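Local atomic coordinates of PelD (Pseudomonas aeruginosa, PDB entry 4EU0), a protein that binds the second messenger cyclic di-GMP through its GGDEF-like domain, acting as an effector in pellicle formation. Residues A[167-177]-A[227-235]; A[185-194]-A[263-272]. One frame throughout, in Å; residues are numbered along the deposited sequence.

Contact 1 of 2, residues A[167-177]-A[227-235]. With C2E (9,9'-[(2R,3R,3aS,5S,7aR,9R,10R,10aS,12S,14aR)-3,5,10,12-tetrahydroxy-5,12-dioxidooctahydro-2H,7H-difuro[3,2-d:3',2'-j][1,3,7,9,2,8]tetraoxadiphosphacyclododecine-2,9-diyl]bis(2-amino-1,9-dihydro-6H-purin-6-one)), chain B.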
# COMPACT_ATOMS: atom_id res chain seq x y z
N PHE A 167 -3.71 -8.73 2.09
CA PHE A 167 -2.31 -9.00 2.35
C PHE A 167 -1.56 -9.02 1.02
O PHE A 167 -0.52 -8.37 0.90
CB PHE A 167 -2.11 -10.32 3.10
CG PHE A 167 -0.70 -10.55 3.52
CD1 PHE A 167 -0.24 -10.05 4.74
CD2 PHE A 167 0.19 -11.23 2.69
CE1 PHE A 167 1.08 -10.24 5.12
CE2 PHE A 167 1.51 -11.42 3.07
CZ PHE A 167 1.94 -10.93 4.29
N SER A 168 -2.09 -9.76 0.05
CA SER A 168 -1.51 -9.88 -1.28
C SER A 168 -1.33 -8.51 -1.95
O SER A 168 -0.25 -8.18 -2.46
CB SER A 168 -2.38 -10.79 -2.15
OG SER A 168 -1.76 -11.03 -3.40
N GLN A 169 -2.40 -7.72 -1.95
CA GLN A 169 -2.33 -6.37 -2.52
C GLN A 169 -1.29 -5.49 -1.84
O GLN A 169 -0.45 -4.90 -2.51
CB GLN A 169 -3.70 -5.70 -2.50
CG GLN A 169 -3.68 -4.30 -3.12
CD GLN A 169 -4.97 -3.53 -2.91
OE1 GLN A 169 -5.53 -2.96 -3.86
NE2 GLN A 169 -5.47 -3.51 -1.67
N TYR A 170 -1.34 -5.38 -0.51
CA TYR A 170 -0.41 -4.56 0.24
C TYR A 170 1.05 -5.00 0.04
O TYR A 170 1.93 -4.16 -0.10
CB TYR A 170 -0.78 -4.54 1.73
CG TYR A 170 -1.93 -3.64 2.14
CD1 TYR A 170 -1.86 -2.88 3.31
CD2 TYR A 170 -3.11 -3.57 1.38
CE1 TYR A 170 -2.92 -2.06 3.72
CE2 TYR A 170 -4.18 -2.74 1.79
CZ TYR A 170 -4.08 -2.00 2.96
OH TYR A 170 -5.11 -1.19 3.37
N LEU A 171 1.28 -6.31 0.02
CA LEU A 171 2.63 -6.83 -0.22
C LEU A 171 3.13 -6.42 -1.61
O LEU A 171 4.27 -5.96 -1.74
CB LEU A 171 2.66 -8.35 -0.06
CG LEU A 171 4.01 -9.04 -0.36
CD1 LEU A 171 5.13 -8.53 0.53
CD2 LEU A 171 3.82 -10.54 -0.19
N LYS A 172 2.30 -6.55 -2.63
CA LYS A 172 2.74 -6.17 -3.98
C LYS A 172 3.03 -4.69 -4.03
O LYS A 172 4.03 -4.27 -4.60
CB LYS A 172 1.72 -6.56 -5.04
CG LYS A 172 2.27 -6.39 -6.45
CD LYS A 172 1.29 -6.85 -7.52
CE LYS A 172 1.93 -6.72 -8.89
NZ LYS A 172 1.07 -7.27 -9.97
N ARG A 173 2.16 -3.88 -3.44
CA ARG A 173 2.41 -2.45 -3.39
C ARG A 173 3.72 -2.13 -2.68
O ARG A 173 4.50 -1.30 -3.14
CB ARG A 173 1.25 -1.71 -2.73
CG ARG A 173 1.47 -0.20 -2.65
CD ARG A 173 1.76 0.44 -4.04
NE ARG A 173 0.64 0.27 -4.95
CZ ARG A 173 0.64 0.62 -6.24
NH1 ARG A 173 -0.45 0.40 -6.98
NH2 ARG A 173 1.72 1.17 -6.79
N SER A 174 3.97 -2.80 -1.56
CA SER A 174 5.24 -2.60 -0.87
C SER A 174 6.47 -3.03 -1.69
O SER A 174 7.53 -2.39 -1.60
CB SER A 174 5.24 -3.28 0.50
OG SER A 174 4.44 -2.56 1.42
N LEU A 175 6.32 -4.10 -2.48
CA LEU A 175 7.39 -4.51 -3.40
C LEU A 175 7.62 -3.47 -4.49
O LEU A 175 8.76 -3.18 -4.83
CB LEU A 175 7.12 -5.89 -4.01
CG LEU A 175 7.22 -7.06 -3.04
CD1 LEU A 175 6.60 -8.29 -3.68
CD2 LEU A 175 8.68 -7.31 -2.59
N LEU A 176 6.54 -2.90 -5.01
CA LEU A 176 6.62 -1.82 -5.99
C LEU A 176 7.25 -0.56 -5.38
O LEU A 176 8.11 0.06 -6.02
CB LEU A 176 5.25 -1.52 -6.60
CG LEU A 176 4.65 -2.58 -7.53
CD1 LEU A 176 3.14 -2.38 -7.63
CD2 LEU A 176 5.31 -2.57 -8.91
N ASP A 177 6.83 -0.20 -4.16
CA ASP A 177 7.39 0.92 -3.38
C ASP A 177 8.91 0.80 -3.27
O ASP A 177 9.64 1.78 -3.47
CB ASP A 177 6.83 0.94 -1.94
CG ASP A 177 5.42 1.48 -1.81
OD1 ASP A 177 4.96 2.23 -2.68
OD2 ASP A 177 4.76 1.16 -0.78
N LEU A 227 2.21 -16.68 11.75
CA LEU A 227 1.56 -15.40 11.52
C LEU A 227 2.50 -14.48 10.76
O LEU A 227 3.57 -14.11 11.27
CB LEU A 227 1.12 -14.75 12.83
CG LEU A 227 0.33 -13.46 12.59
CD1 LEU A 227 -1.09 -13.75 12.07
CD2 LEU A 227 0.24 -12.68 13.85
N LEU A 228 2.11 -14.15 9.54
CA LEU A 228 2.86 -13.21 8.72
C LEU A 228 2.35 -11.81 9.01
O LEU A 228 1.14 -11.59 9.07
CB LEU A 228 2.61 -13.52 7.26
CG LEU A 228 3.68 -13.40 6.19
CD1 LEU A 228 5.10 -13.70 6.69
CD2 LEU A 228 3.23 -14.36 5.07
N VAL A 229 3.26 -10.87 9.19
CA VAL A 229 2.88 -9.47 9.36
C VAL A 229 3.71 -8.62 8.41
O VAL A 229 4.93 -8.62 8.48
CB VAL A 229 3.10 -8.94 10.80
CG1 VAL A 229 2.50 -7.54 10.93
CG2 VAL A 229 2.46 -9.88 11.83
N LEU A 230 3.02 -7.87 7.55
CA LEU A 230 3.68 -6.88 6.71
C LEU A 230 3.55 -5.49 7.33
O LEU A 230 2.47 -5.07 7.75
CB LEU A 230 3.07 -6.88 5.30
CG LEU A 230 3.59 -5.79 4.35
CD1 LEU A 230 5.01 -6.10 3.86
CD2 LEU A 230 2.64 -5.60 3.16
N LEU A 231 4.67 -4.78 7.39
CA LEU A 231 4.72 -3.41 7.87
C LEU A 231 5.06 -2.48 6.71
O LEU A 231 6.24 -2.22 6.45
CB LEU A 231 5.82 -3.28 8.94
CG LEU A 231 5.65 -4.04 10.27
CD1 LEU A 231 5.77 -5.55 10.10
CD2 LEU A 231 6.73 -3.51 11.22
N PRO A 232 4.03 -1.98 6.00
CA PRO A 232 4.30 -1.10 4.85
C PRO A 232 4.86 0.25 5.28
O PRO A 232 4.60 0.71 6.39
CB PRO A 232 2.91 -0.91 4.23
CG PRO A 232 2.08 -2.06 4.75
CD PRO A 232 2.59 -2.21 6.16
N LEU A 233 5.62 0.87 4.38
CA LEU A 233 6.10 2.24 4.58
C LEU A 233 6.72 2.43 5.97
O LEU A 233 6.43 3.40 6.65
CB LEU A 233 4.96 3.24 4.36
CG LEU A 233 4.28 3.16 2.99
CD1 LEU A 233 3.03 4.02 2.95
CD2 LEU A 233 5.24 3.59 1.90
N THR A 234 7.57 1.49 6.36
CA THR A 234 8.15 1.47 7.70
C THR A 234 9.65 1.27 7.60
O THR A 234 10.11 0.30 6.99
CB THR A 234 7.50 0.34 8.51
OG1 THR A 234 6.12 0.66 8.71
CG2 THR A 234 8.18 0.18 9.88
N SER A 235 10.40 2.20 8.21
CA SER A 235 11.87 2.18 8.23
C SER A 235 12.40 1.03 9.07
O SER A 235 11.65 0.41 9.81
CB SER A 235 12.42 3.50 8.78
OG SER A 235 12.16 3.66 10.16
P1 C2E B . 5.41 3.25 20.05
O2P C2E B . 6.42 3.01 21.15
O1P C2E B . 4.10 2.50 20.08
O5' C2E B . 6.10 3.01 18.64
C5' C2E B . 7.39 3.55 18.31
C4' C2E B . 7.69 3.37 16.83
O4' C2E B . 7.90 1.98 16.52
C3' C2E B . 6.59 3.84 15.88
O3' C2E B . 6.67 5.22 15.51
C2' C2E B . 6.83 2.97 14.67
O2' C2E B . 7.93 3.50 13.93
C1' C2E B . 7.27 1.66 15.29
N9 C2E B . 6.09 0.78 15.54
C8 C2E B . 5.60 0.43 16.75
N7 C2E B . 4.52 -0.39 16.62
C5 C2E B . 4.35 -0.58 15.30
C6 C2E B . 3.40 -1.33 14.46
O6 C2E B . 2.42 -2.06 15.03
N1 C2E B . 3.54 -1.27 13.11
C2 C2E B . 4.50 -0.53 12.50
N2 C2E B . 4.55 -0.52 11.15
N3 C2E B . 5.41 0.19 13.22
C4 C2E B . 5.38 0.20 14.59
P11 C2E B . 5.33 6.01 15.08
O21 C2E B . 5.71 7.40 14.61
O11 C2E B . 4.44 5.16 14.19
O5A C2E B . 4.60 6.19 16.49
C5A C2E B . 5.24 6.87 17.57
C4A C2E B . 4.37 6.78 18.80
O4A C2E B . 3.06 7.28 18.53
C3A C2E B . 4.12 5.34 19.21
O3A C2E B . 5.14 4.84 20.05
C2A C2E B . 2.79 5.39 19.92
O2A C2E B . 2.96 5.85 21.26
C1A C2E B . 2.06 6.43 19.10
N91 C2E B . 1.25 5.77 18.04
C81 C2E B . 1.52 5.73 16.72
N71 C2E B . 0.55 5.05 16.05
C51 C2E B . -0.36 4.65 16.95
C61 C2E B . -1.63 3.89 16.93
O61 C2E B . -2.15 3.40 15.78
N11 C2E B . -2.27 3.68 18.11
C21 C2E B . -1.78 4.14 19.29
N21 C2E B . -2.47 3.90 20.43
N31 C2E B . -0.62 4.85 19.37
C41 C2E B . 0.11 5.12 18.26
O HOH W 1 5.94 0.01 1.62
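L230 points from strand 225-231 into the side of helix 162-181 and touches four of its residues. Its CB packs against CE1 of the F167 ring at 3.9 Å. CG lies anti to the backbone N (chi1 174°), which carries the two methyls forward to the helix: CD1 meets L171 CD1 at 4.1 Å, whereas CD2 settles on the helix backbone, 3.5 Å from L171 N, with Y170 CB and S174 OG also beside it. Two residues back on the strand, L228 crosses F167 at about a right angle, its CG 3.6 Å from F167 CZ. Beyond the strand, P232 sets CB against S174 OG and CG at the edge of the Y170 ring. A water bound to S174 OG donates a hydrogen bond to D177 OD2 and accepts one from L233 N at 2.9 Å. Past this turn, T234 OG1 donates to P232 O. The same OG1 accepts from N2 of the bound cyclic di-GMP, 3.1 Å from T234 OG1. The seam between helix and strand is thus apolar, with no direct hydrogen bond across it; S174 OG, D177 OD2 and L233 N are joined through the water, while T234 serves the ligand.

Contact 2 of 2, residues A[185-194]-A[263-272]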
# COMPACT_ATOMS: atom_id res chain seq x y z
N ALA A 185 10.01 -1.36 3.82
CA ALA A 185 8.95 -2.14 4.45
C ALA A 185 9.58 -3.38 5.05
O ALA A 185 10.68 -3.76 4.65
CB ALA A 185 7.88 -2.53 3.43
N CYS A 186 8.88 -4.01 6.00
CA CYS A 186 9.39 -5.20 6.66
C CYS A 186 8.32 -6.27 6.68
O CYS A 186 7.15 -5.97 6.94
CB CYS A 186 9.77 -4.86 8.10
SG CYS A 186 10.81 -6.10 8.89
N LEU A 187 8.73 -7.51 6.42
CA LEU A 187 7.89 -8.68 6.64
C LEU A 187 8.40 -9.43 7.86
O LEU A 187 9.59 -9.77 7.93
CB LEU A 187 7.95 -9.65 5.46
CG LEU A 187 6.77 -9.91 4.52
CD1 LEU A 187 7.14 -11.09 3.59
CD2 LEU A 187 5.45 -10.17 5.25
N TYR A 188 7.52 -9.69 8.82
CA TYR A 188 7.85 -10.59 9.91
C TYR A 188 7.05 -11.87 9.76
O TYR A 188 5.87 -11.83 9.41
CB TYR A 188 7.51 -9.97 11.26
CG TYR A 188 8.53 -8.98 11.78
CD1 TYR A 188 9.69 -9.43 12.41
CD2 TYR A 188 8.31 -7.60 11.70
CE1 TYR A 188 10.64 -8.52 12.91
CE2 TYR A 188 9.25 -6.69 12.21
CZ TYR A 188 10.41 -7.16 12.81
OH TYR A 188 11.34 -6.29 13.32
N ALA A 189 7.69 -12.99 10.05
CA ALA A 189 6.98 -14.26 10.17
C ALA A 189 7.20 -14.77 11.58
O ALA A 189 8.34 -14.98 11.98
CB ALA A 189 7.50 -15.25 9.16
N PHE A 190 6.11 -14.96 12.32
CA PHE A 190 6.19 -15.53 13.65
C PHE A 190 5.78 -16.99 13.57
O PHE A 190 4.61 -17.29 13.34
CB PHE A 190 5.32 -14.75 14.65
CG PHE A 190 5.70 -13.31 14.78
CD1 PHE A 190 6.69 -12.91 15.66
CD2 PHE A 190 5.04 -12.33 14.04
CE1 PHE A 190 7.06 -11.57 15.79
CE2 PHE A 190 5.38 -10.97 14.17
CZ PHE A 190 6.39 -10.59 15.04
N GLU A 191 6.75 -17.89 13.72
CA GLU A 191 6.47 -19.31 13.68
C GLU A 191 6.26 -19.80 15.10
O GLU A 191 7.12 -19.62 15.96
CB GLU A 191 7.61 -20.06 13.00
CG GLU A 191 7.36 -21.56 12.88
CD GLU A 191 8.57 -22.35 12.42
OE1 GLU A 191 9.69 -21.79 12.35
OE2 GLU A 191 8.40 -23.56 12.14
N LEU A 192 5.11 -20.40 15.35
CA LEU A 192 4.74 -20.77 16.71
C LEU A 192 4.96 -22.27 16.91
O LEU A 192 4.15 -23.09 16.49
CB LEU A 192 3.30 -20.35 17.02
CG LEU A 192 2.95 -18.91 16.58
CD1 LEU A 192 1.53 -18.55 17.02
CD2 LEU A 192 3.93 -17.89 17.11
N THR A 193 6.07 -22.60 17.57
CA THR A 193 6.57 -23.97 17.61
C THR A 193 6.08 -24.77 18.81
O THR A 193 6.29 -25.98 18.87
CB THR A 193 8.11 -24.00 17.57
OG1 THR A 193 8.64 -23.44 18.78
CG2 THR A 193 8.62 -23.21 16.38
N ASP A 194 5.47 -24.09 19.78
CA ASP A 194 4.97 -24.76 20.98
C ASP A 194 3.45 -24.69 20.96
O ASP A 194 2.88 -23.61 21.17
CB ASP A 194 5.52 -24.09 22.24
CG ASP A 194 5.22 -24.87 23.53
OD1 ASP A 194 4.12 -25.47 23.68
OD2 ASP A 194 6.09 -24.87 24.41
N LEU A 263 8.05 -19.05 24.71
CA LEU A 263 6.68 -19.48 24.40
C LEU A 263 6.65 -20.23 23.06
O LEU A 263 5.57 -20.55 22.54
CB LEU A 263 5.74 -18.27 24.35
CG LEU A 263 5.58 -17.43 25.61
CD1 LEU A 263 5.18 -16.00 25.25
CD2 LEU A 263 4.55 -18.06 26.53
N GLY A 264 7.82 -20.48 22.50
CA GLY A 264 7.93 -21.19 21.22
C GLY A 264 7.93 -20.33 19.97
O GLY A 264 7.85 -20.86 18.86
N VAL A 265 8.01 -19.01 20.13
CA VAL A 265 7.96 -18.13 18.97
C VAL A 265 9.34 -18.06 18.32
O VAL A 265 10.32 -17.70 18.97
CB VAL A 265 7.47 -16.70 19.34
CG1 VAL A 265 7.35 -15.83 18.10
CG2 VAL A 265 6.12 -16.75 20.07
N ARG A 266 9.41 -18.44 17.04
CA ARG A 266 10.61 -18.27 16.21
C ARG A 266 10.36 -17.06 15.30
O ARG A 266 9.42 -17.08 14.51
CB ARG A 266 10.87 -19.51 15.35
CG ARG A 266 11.50 -20.69 16.09
CD ARG A 266 12.46 -21.45 15.16
NE ARG A 266 13.38 -20.52 14.49
CZ ARG A 266 14.69 -20.45 14.71
NH1 ARG A 266 15.29 -21.27 15.57
NH2 ARG A 266 15.41 -19.55 14.04
N ILE A 267 11.18 -16.02 15.44
CA ILE A 267 11.01 -14.79 14.64
C ILE A 267 11.90 -14.82 13.40
O ILE A 267 13.09 -15.07 13.49
CB ILE A 267 11.37 -13.52 15.45
CG1 ILE A 267 10.56 -13.45 16.75
CG2 ILE A 267 11.16 -12.25 14.61
CD1 ILE A 267 11.25 -12.60 17.83
N ARG A 268 11.29 -14.57 12.24
CA ARG A 268 12.02 -14.47 10.99
C ARG A 268 11.62 -13.15 10.37
O ARG A 268 10.45 -12.80 10.33
CB ARG A 268 11.64 -15.63 10.06
CG ARG A 268 12.01 -17.03 10.58
CD ARG A 268 10.94 -18.07 10.14
NE ARG A 268 11.18 -19.43 10.64
CZ ARG A 268 12.28 -20.13 10.38
NH1 ARG A 268 13.24 -19.60 9.64
NH2 ARG A 268 12.43 -21.37 10.85
N GLN A 269 12.61 -12.39 9.90
CA GLN A 269 12.38 -11.04 9.39
C GLN A 269 12.93 -10.93 7.98
O GLN A 269 13.98 -11.48 7.67
CB GLN A 269 13.08 -10.04 10.31
CG GLN A 269 12.86 -8.58 9.98
CD GLN A 269 13.57 -7.63 10.95
OE1 GLN A 269 13.97 -8.01 12.05
NE2 GLN A 269 13.70 -6.38 10.54
N TYR A 270 12.19 -10.24 7.12
CA TYR A 270 12.62 -9.96 5.76
C TYR A 270 12.42 -8.48 5.47
O TYR A 270 11.29 -7.99 5.44
CB TYR A 270 11.82 -10.83 4.78
CG TYR A 270 12.22 -10.65 3.33
CD1 TYR A 270 13.18 -11.48 2.75
CD2 TYR A 270 11.63 -9.67 2.54
CE1 TYR A 270 13.54 -11.33 1.42
CE2 TYR A 270 11.99 -9.50 1.20
CZ TYR A 270 12.95 -10.34 0.66
OH TYR A 270 13.32 -10.18 -0.66
N GLU A 271 13.52 -7.76 5.23
CA GLU A 271 13.42 -6.34 4.90
C GLU A 271 13.32 -6.18 3.39
O GLU A 271 14.18 -6.67 2.65
CB GLU A 271 14.63 -5.55 5.42
CG GLU A 271 14.60 -5.27 6.92
CD GLU A 271 15.61 -4.21 7.33
OE1 GLU A 271 16.17 -3.54 6.43
OE2 GLU A 271 15.83 -4.02 8.55
N LEU A 272 12.26 -5.52 2.94
CA LEU A 272 12.04 -5.32 1.51
C LEU A 272 13.04 -4.29 1.01
O LEU A 272 13.23 -3.25 1.64
CB LEU A 272 10.60 -4.86 1.22
CG LEU A 272 9.50 -5.94 1.18
CD1 LEU A 272 9.19 -6.52 2.57
CD2 LEU A 272 8.23 -5.37 0.57
O HOH W 2 13.23 -2.03 3.97
O HOH W 3 4.33 -21.32 20.15
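F190, L192, V265 and I267 form the apolar centre on one face of this antiparallel strand pair. CD1 of F190 rests on V265 CG1 at 3.9 Å, with V265 at the ring edge, and I267 CG1 runs alongside the same ring. L192 CD2 continues the row against V265 CG2. Further along, the Y188 ring has I267 CG2 at its edge and Q269 CG over one face, a CH-pi contact 4.1 Å from the centroid. Q269 extends beside the ring in the same direction, CG anti to its own N (chi1 -175°), and this also brings NE2 to 3.3 Å from C186 SG. On the other face, L187 CB meets Y270 CB, and A185 CB meets L272 CD2. Between the faces runs the backbone ladder, in which L187, A189 and E191 exchange paired hydrogen bonds with Y270, R268 and R266. At the polar edge R268 grips E191 side-on: NE and NH2 both reach OE1, NH2 at 3.2 Å, from one face of the carboxylate, while OE1 lies in the guanidinium plane. E191 OE2 turns to R224, so the carboxylate is probably held as an anion between two arginines. Where strand 185-192 ends and 265-272 begins, G264 O accepts from both T193 N and T193 OG1, the latter at 2.7 Å, and a water links D194 N to L263 O. Strand 265-272 is the outermost of the four-stranded sheet, with 185-192 lying between it and 225-231. Helix 236-253 covers the F190 face, where Y188 OH bonds S239 O, Q269 NE2 bonds Q240 and the Y188 and Y242 rings meet; helix 280-288 packs on the L187 face, touching L187, R268 and Y270.

After the N-terminal helix and the GAF domain the chain enters helix 162-181, then strand 185-192, and both wait for later partners. Contact 1 closes first, when residues 227-235 return to the helix after helix 198-207 and the hairpin of strands 214-219 and 225-231. Contact 2 closes later, once helix 236-253 has been traversed and residues 263-272 come back to the sheet edge. Because 185-194 falls inside the loop of contact 1 and 263-272 beyond it, the two contacts cross. They meet in the sheet, where V229 N and L231 N lie 2.8 Å from Y188 O and C186 O, probable hydrogen bonds. Together they tie helix 162-181, through the central strands, to the outermost strand.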